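Local atomic coordinates of Lin0012 protein (Listeria innocua, PDB entry 3K17), a protein that probably phosphorylates phosphomevalonate with ATP in the mevalonate pathway to isopentenyl diphosphate, as a member of the GHMP kinase family. Residues A[46-58]-A[61-75]. Residues are numbered along the deposited sequence; the frame is centred on the assembly and turned at random.
Sequences SERNELWIPHYEN and SWPIGGELKPDGEHW
In this GHMP-kinase fold, residues 61-75, leading to helix 76-91, fold back on the short strand 50-52, which pairs in parallel with 99-105, and on its flanks, setting Trp62 against Asn49 and Trp75 against Tyr56. At one end the Asn49 amide lies stacked on the Trp62 indole, planes 23° apart, and Asn49 CB sits over the Trp62 six-membered ring, 3.4 Å from its centroid. Asn49 ND2 donates to Trp62 O at 2.9 Å, from above the carbonyl plane, while OD1 accepts from Val99 N, so both ends of the amide are held. Ser61 OG gives a 2.6 Å bond to Asn49 O, and a water joins Asn49 N to Trp62 O. In the middle, Leu51 CG meets Trp75 CZ3 at 3.7 Å, and Ile53 CG1 covers a face of the same indole. At the other end, Tyr56 makes an offset stack on the five-membered ring of Trp75, and its OH accepts from His74 N at 3.2 Å. The His55 and His74 rings stack face to face, centroids 3.6 Å apart. Such close stacking would probably disfavour protonation of both imidazoles at once, whereas the amide end is fixed by neutral bonds.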
# COMPACT_ATOMS: atom_id res chain seq x y z
N SER A 46 -15.61 -17.79 31.22
CA SER A 46 -14.69 -16.73 31.59
C SER A 46 -15.44 -15.40 31.46
O SER A 46 -16.60 -15.38 31.06
CB SER A 46 -13.47 -16.73 30.66
OG SER A 46 -13.86 -16.64 29.30
N GLU A 47 -14.76 -14.31 31.80
CA GLU A 47 -15.36 -12.98 31.73
C GLU A 47 -15.34 -12.49 30.29
O GLU A 47 -16.24 -11.76 29.85
CB GLU A 47 -14.58 -12.00 32.61
CG GLU A 47 -14.54 -12.37 34.09
CD GLU A 47 -15.92 -12.44 34.72
OE1 GLU A 47 -16.74 -11.54 34.45
OE2 GLU A 47 -16.19 -13.39 35.49
N ARG A 48 -14.31 -12.88 29.56
CA ARG A 48 -14.15 -12.50 28.16
C ARG A 48 -13.62 -13.68 27.36
O ARG A 48 -13.00 -14.59 27.92
CB ARG A 48 -13.19 -11.31 28.05
CG ARG A 48 -13.80 -9.99 28.51
CD ARG A 48 -12.78 -8.85 28.48
NE ARG A 48 -11.80 -8.98 29.55
CZ ARG A 48 -12.06 -8.75 30.84
NH1 ARG A 48 -13.28 -8.39 31.21
NH2 ARG A 48 -11.10 -8.88 31.75
N ASN A 49 -13.88 -13.68 26.06
CA ASN A 49 -13.40 -14.77 25.21
C ASN A 49 -11.90 -14.86 25.23
O ASN A 49 -11.21 -13.86 25.25
CB ASN A 49 -13.86 -14.58 23.77
CG ASN A 49 -15.31 -14.91 23.58
OD1 ASN A 49 -15.83 -15.81 24.23
ND2 ASN A 49 -15.96 -14.20 22.67
N GLU A 50 -11.40 -16.09 25.18
CA GLU A 50 -9.97 -16.31 25.20
C GLU A 50 -9.61 -17.58 24.45
O GLU A 50 -10.18 -18.64 24.70
CB GLU A 50 -9.51 -16.44 26.65
CG GLU A 50 -8.29 -15.65 27.00
CD GLU A 50 -7.97 -15.76 28.47
OE1 GLU A 50 -7.65 -16.88 28.91
OE2 GLU A 50 -8.05 -14.73 29.17
N LEU A 51 -8.68 -17.46 23.50
CA LEU A 51 -8.23 -18.63 22.76
C LEU A 51 -6.71 -18.70 22.85
O LEU A 51 -6.02 -17.71 22.59
CB LEU A 51 -8.64 -18.55 21.28
CG LEU A 51 -8.03 -19.65 20.39
CD1 LEU A 51 -8.49 -21.03 20.87
CD2 LEU A 51 -8.42 -19.42 18.94
N TRP A 52 -6.21 -19.87 23.22
CA TRP A 52 -4.78 -20.12 23.32
C TRP A 52 -4.48 -21.31 22.42
O TRP A 52 -5.19 -22.32 22.48
CB TRP A 52 -4.38 -20.52 24.75
CG TRP A 52 -4.71 -19.55 25.82
CD1 TRP A 52 -5.95 -19.16 26.24
CD2 TRP A 52 -3.77 -18.88 26.69
NE1 TRP A 52 -5.85 -18.31 27.32
CE2 TRP A 52 -4.52 -18.12 27.61
CE3 TRP A 52 -2.37 -18.86 26.77
CZ2 TRP A 52 -3.92 -17.34 28.61
CZ3 TRP A 52 -1.77 -18.09 27.76
CH2 TRP A 52 -2.55 -17.34 28.67
N ILE A 53 -3.45 -21.19 21.59
CA ILE A 53 -3.05 -22.32 20.74
C ILE A 53 -1.55 -22.52 20.92
O ILE A 53 -0.84 -21.60 21.33
CB ILE A 53 -3.41 -22.10 19.26
CG1 ILE A 53 -2.69 -20.88 18.68
CG2 ILE A 53 -4.91 -21.96 19.12
CD1 ILE A 53 -2.81 -20.78 17.18
N PRO A 54 -1.06 -23.72 20.62
CA PRO A 54 0.37 -24.02 20.76
C PRO A 54 1.34 -23.05 20.12
O PRO A 54 2.37 -22.72 20.70
CB PRO A 54 0.50 -25.43 20.18
CG PRO A 54 -0.87 -26.02 20.42
CD PRO A 54 -1.77 -24.88 20.05
N HIS A 55 1.03 -22.59 18.92
CA HIS A 55 1.96 -21.69 18.24
C HIS A 55 2.24 -20.37 18.95
O HIS A 55 3.35 -19.85 18.89
CB HIS A 55 1.49 -21.42 16.81
CG HIS A 55 2.51 -20.73 15.97
ND1 HIS A 55 2.78 -19.38 16.08
CD2 HIS A 55 3.38 -21.21 15.05
CE1 HIS A 55 3.76 -19.06 15.26
NE2 HIS A 55 4.15 -20.15 14.62
N TYR A 56 1.24 -19.81 19.64
CA TYR A 56 1.44 -18.52 20.30
C TYR A 56 1.54 -18.61 21.82
O TYR A 56 0.89 -19.44 22.45
CB TYR A 56 0.31 -17.57 19.91
CG TYR A 56 0.30 -17.23 18.44
CD1 TYR A 56 1.24 -16.35 17.90
CD2 TYR A 56 -0.65 -17.79 17.59
CE1 TYR A 56 1.23 -16.05 16.55
CE2 TYR A 56 -0.67 -17.49 16.24
CZ TYR A 56 0.27 -16.62 15.72
OH TYR A 56 0.24 -16.30 14.39
N GLU A 57 2.35 -17.74 22.40
CA GLU A 57 2.52 -17.72 23.85
C GLU A 57 1.33 -17.03 24.52
O GLU A 57 0.96 -17.35 25.65
CB GLU A 57 3.79 -16.96 24.23
CG GLU A 57 4.08 -17.00 25.72
CD GLU A 57 4.91 -15.81 26.18
OE1 GLU A 57 5.91 -15.49 25.51
OE2 GLU A 57 4.56 -15.21 27.23
N ASN A 58 0.74 -16.07 23.83
CA ASN A 58 -0.39 -15.35 24.38
C ASN A 58 -1.69 -15.60 23.62
O ASN A 58 -1.68 -15.87 22.43
CB ASN A 58 -0.08 -13.85 24.42
CG ASN A 58 1.09 -13.53 25.32
OD1 ASN A 58 2.14 -13.10 24.87
ND2 ASN A 58 0.91 -13.76 26.62
N SER A 61 -8.44 -12.38 22.01
CA SER A 61 -9.81 -12.28 22.50
C SER A 61 -10.65 -11.69 21.40
O SER A 61 -10.13 -11.20 20.39
CB SER A 61 -9.87 -11.38 23.74
OG SER A 61 -11.17 -11.40 24.32
N TRP A 62 -11.96 -11.75 21.58
CA TRP A 62 -12.89 -11.21 20.60
C TRP A 62 -14.23 -11.00 21.30
O TRP A 62 -14.53 -11.67 22.28
CB TRP A 62 -13.01 -12.18 19.41
CG TRP A 62 -13.64 -13.52 19.72
CD1 TRP A 62 -14.91 -13.92 19.42
CD2 TRP A 62 -13.00 -14.65 20.35
NE1 TRP A 62 -15.10 -15.23 19.81
CE2 TRP A 62 -13.94 -15.70 20.38
CE3 TRP A 62 -11.72 -14.87 20.88
CZ2 TRP A 62 -13.65 -16.96 20.93
CZ3 TRP A 62 -11.43 -16.13 21.42
CH2 TRP A 62 -12.40 -17.15 21.44
N PRO A 63 -15.04 -10.06 20.79
CA PRO A 63 -16.35 -9.78 21.40
C PRO A 63 -17.28 -10.98 21.52
O PRO A 63 -17.27 -11.88 20.69
CB PRO A 63 -16.92 -8.68 20.50
CG PRO A 63 -16.31 -9.00 19.16
CD PRO A 63 -14.89 -9.35 19.51
N ILE A 64 -18.07 -10.97 22.59
CA ILE A 64 -19.03 -12.03 22.85
C ILE A 64 -20.02 -12.08 21.70
O ILE A 64 -20.62 -11.06 21.35
CB ILE A 64 -19.78 -11.78 24.17
CG1 ILE A 64 -18.76 -11.73 25.32
CG2 ILE A 64 -20.83 -12.85 24.41
CD1 ILE A 64 -19.35 -11.33 26.66
N GLY A 65 -20.18 -13.25 21.10
CA GLY A 65 -21.09 -13.40 19.98
C GLY A 65 -20.57 -12.72 18.72
O GLY A 65 -21.24 -12.69 17.69
N GLY A 66 -19.36 -12.17 18.81
CA GLY A 66 -18.79 -11.47 17.68
C GLY A 66 -17.79 -12.28 16.87
O GLY A 66 -17.64 -13.48 17.07
N GLU A 67 -17.10 -11.60 15.96
CA GLU A 67 -16.13 -12.24 15.10
C GLU A 67 -14.72 -12.26 15.67
O GLU A 67 -14.29 -11.32 16.35
CB GLU A 67 -16.11 -11.53 13.74
CG GLU A 67 -15.05 -12.03 12.77
CD GLU A 67 -15.08 -11.28 11.46
OE1 GLU A 67 -15.36 -10.07 11.49
OE2 GLU A 67 -14.81 -11.89 10.41
N LEU A 68 -14.00 -13.35 15.42
CA LEU A 68 -12.62 -13.46 15.87
C LEU A 68 -11.79 -13.31 14.60
O LEU A 68 -11.88 -14.13 13.68
CB LEU A 68 -12.37 -14.82 16.52
CG LEU A 68 -10.91 -15.15 16.84
CD1 LEU A 68 -10.31 -14.09 17.78
CD2 LEU A 68 -10.83 -16.53 17.48
N LYS A 69 -11.01 -12.24 14.52
CA LYS A 69 -10.19 -12.03 13.34
C LYS A 69 -8.81 -11.49 13.71
O LYS A 69 -8.48 -10.36 13.38
CB LYS A 69 -10.88 -11.06 12.37
CG LYS A 69 -11.46 -9.81 13.01
CD LYS A 69 -11.87 -8.79 11.95
CE LYS A 69 -12.57 -7.57 12.54
NZ LYS A 69 -13.99 -7.84 12.90
N PRO A 70 -7.99 -12.31 14.38
CA PRO A 70 -6.64 -11.90 14.80
C PRO A 70 -5.69 -11.71 13.61
O PRO A 70 -5.99 -12.13 12.49
CB PRO A 70 -6.21 -13.03 15.73
CG PRO A 70 -6.89 -14.23 15.12
CD PRO A 70 -8.26 -13.72 14.75
N ASP A 71 -4.56 -11.06 13.84
CA ASP A 71 -3.59 -10.82 12.77
C ASP A 71 -2.68 -12.00 12.45
O ASP A 71 -2.33 -12.22 11.29
CB ASP A 71 -2.74 -9.59 13.11
CG ASP A 71 -3.55 -8.30 13.10
OD1 ASP A 71 -4.23 -8.02 12.09
OD2 ASP A 71 -3.49 -7.55 14.10
N GLY A 72 -2.30 -12.76 13.47
CA GLY A 72 -1.42 -13.90 13.25
C GLY A 72 -1.91 -14.94 12.25
O GLY A 72 -3.06 -15.38 12.30
N GLU A 73 -1.02 -15.35 11.35
CA GLU A 73 -1.34 -16.34 10.33
C GLU A 73 -1.70 -17.72 10.90
O GLU A 73 -2.50 -18.44 10.31
CB GLU A 73 -0.15 -16.49 9.38
CG GLU A 73 -0.21 -17.72 8.48
CD GLU A 73 1.11 -17.98 7.78
OE1 GLU A 73 1.61 -17.08 7.08
OE2 GLU A 73 1.66 -19.10 7.94
N HIS A 74 -1.11 -18.07 12.03
CA HIS A 74 -1.38 -19.38 12.61
C HIS A 74 -2.68 -19.53 13.37
O HIS A 74 -2.99 -20.61 13.87
CB HIS A 74 -0.20 -19.79 13.48
CG HIS A 74 1.08 -19.91 12.72
ND1 HIS A 74 1.81 -18.81 12.33
CD2 HIS A 74 1.72 -20.99 12.21
CE1 HIS A 74 2.84 -19.21 11.60
NE2 HIS A 74 2.80 -20.52 11.51
N TRP A 75 -3.45 -18.44 13.44
CA TRP A 75 -4.74 -18.45 14.12
C TRP A 75 -5.86 -18.85 13.15
O TRP A 75 -6.95 -19.24 13.56
CB TRP A 75 -5.10 -17.05 14.65
CG TRP A 75 -4.27 -16.55 15.80
CD1 TRP A 75 -3.35 -15.54 15.77
CD2 TRP A 75 -4.31 -17.02 17.15
NE1 TRP A 75 -2.81 -15.35 17.02
CE2 TRP A 75 -3.38 -16.25 17.89
CE3 TRP A 75 -5.04 -18.02 17.81
CZ2 TRP A 75 -3.16 -16.45 19.26
CZ3 TRP A 75 -4.82 -18.21 19.17
CH2 TRP A 75 -3.89 -17.43 19.88
O HOH W 1 -14.76 -11.44 24.93
O HOH W 2 -18.57 -15.42 21.38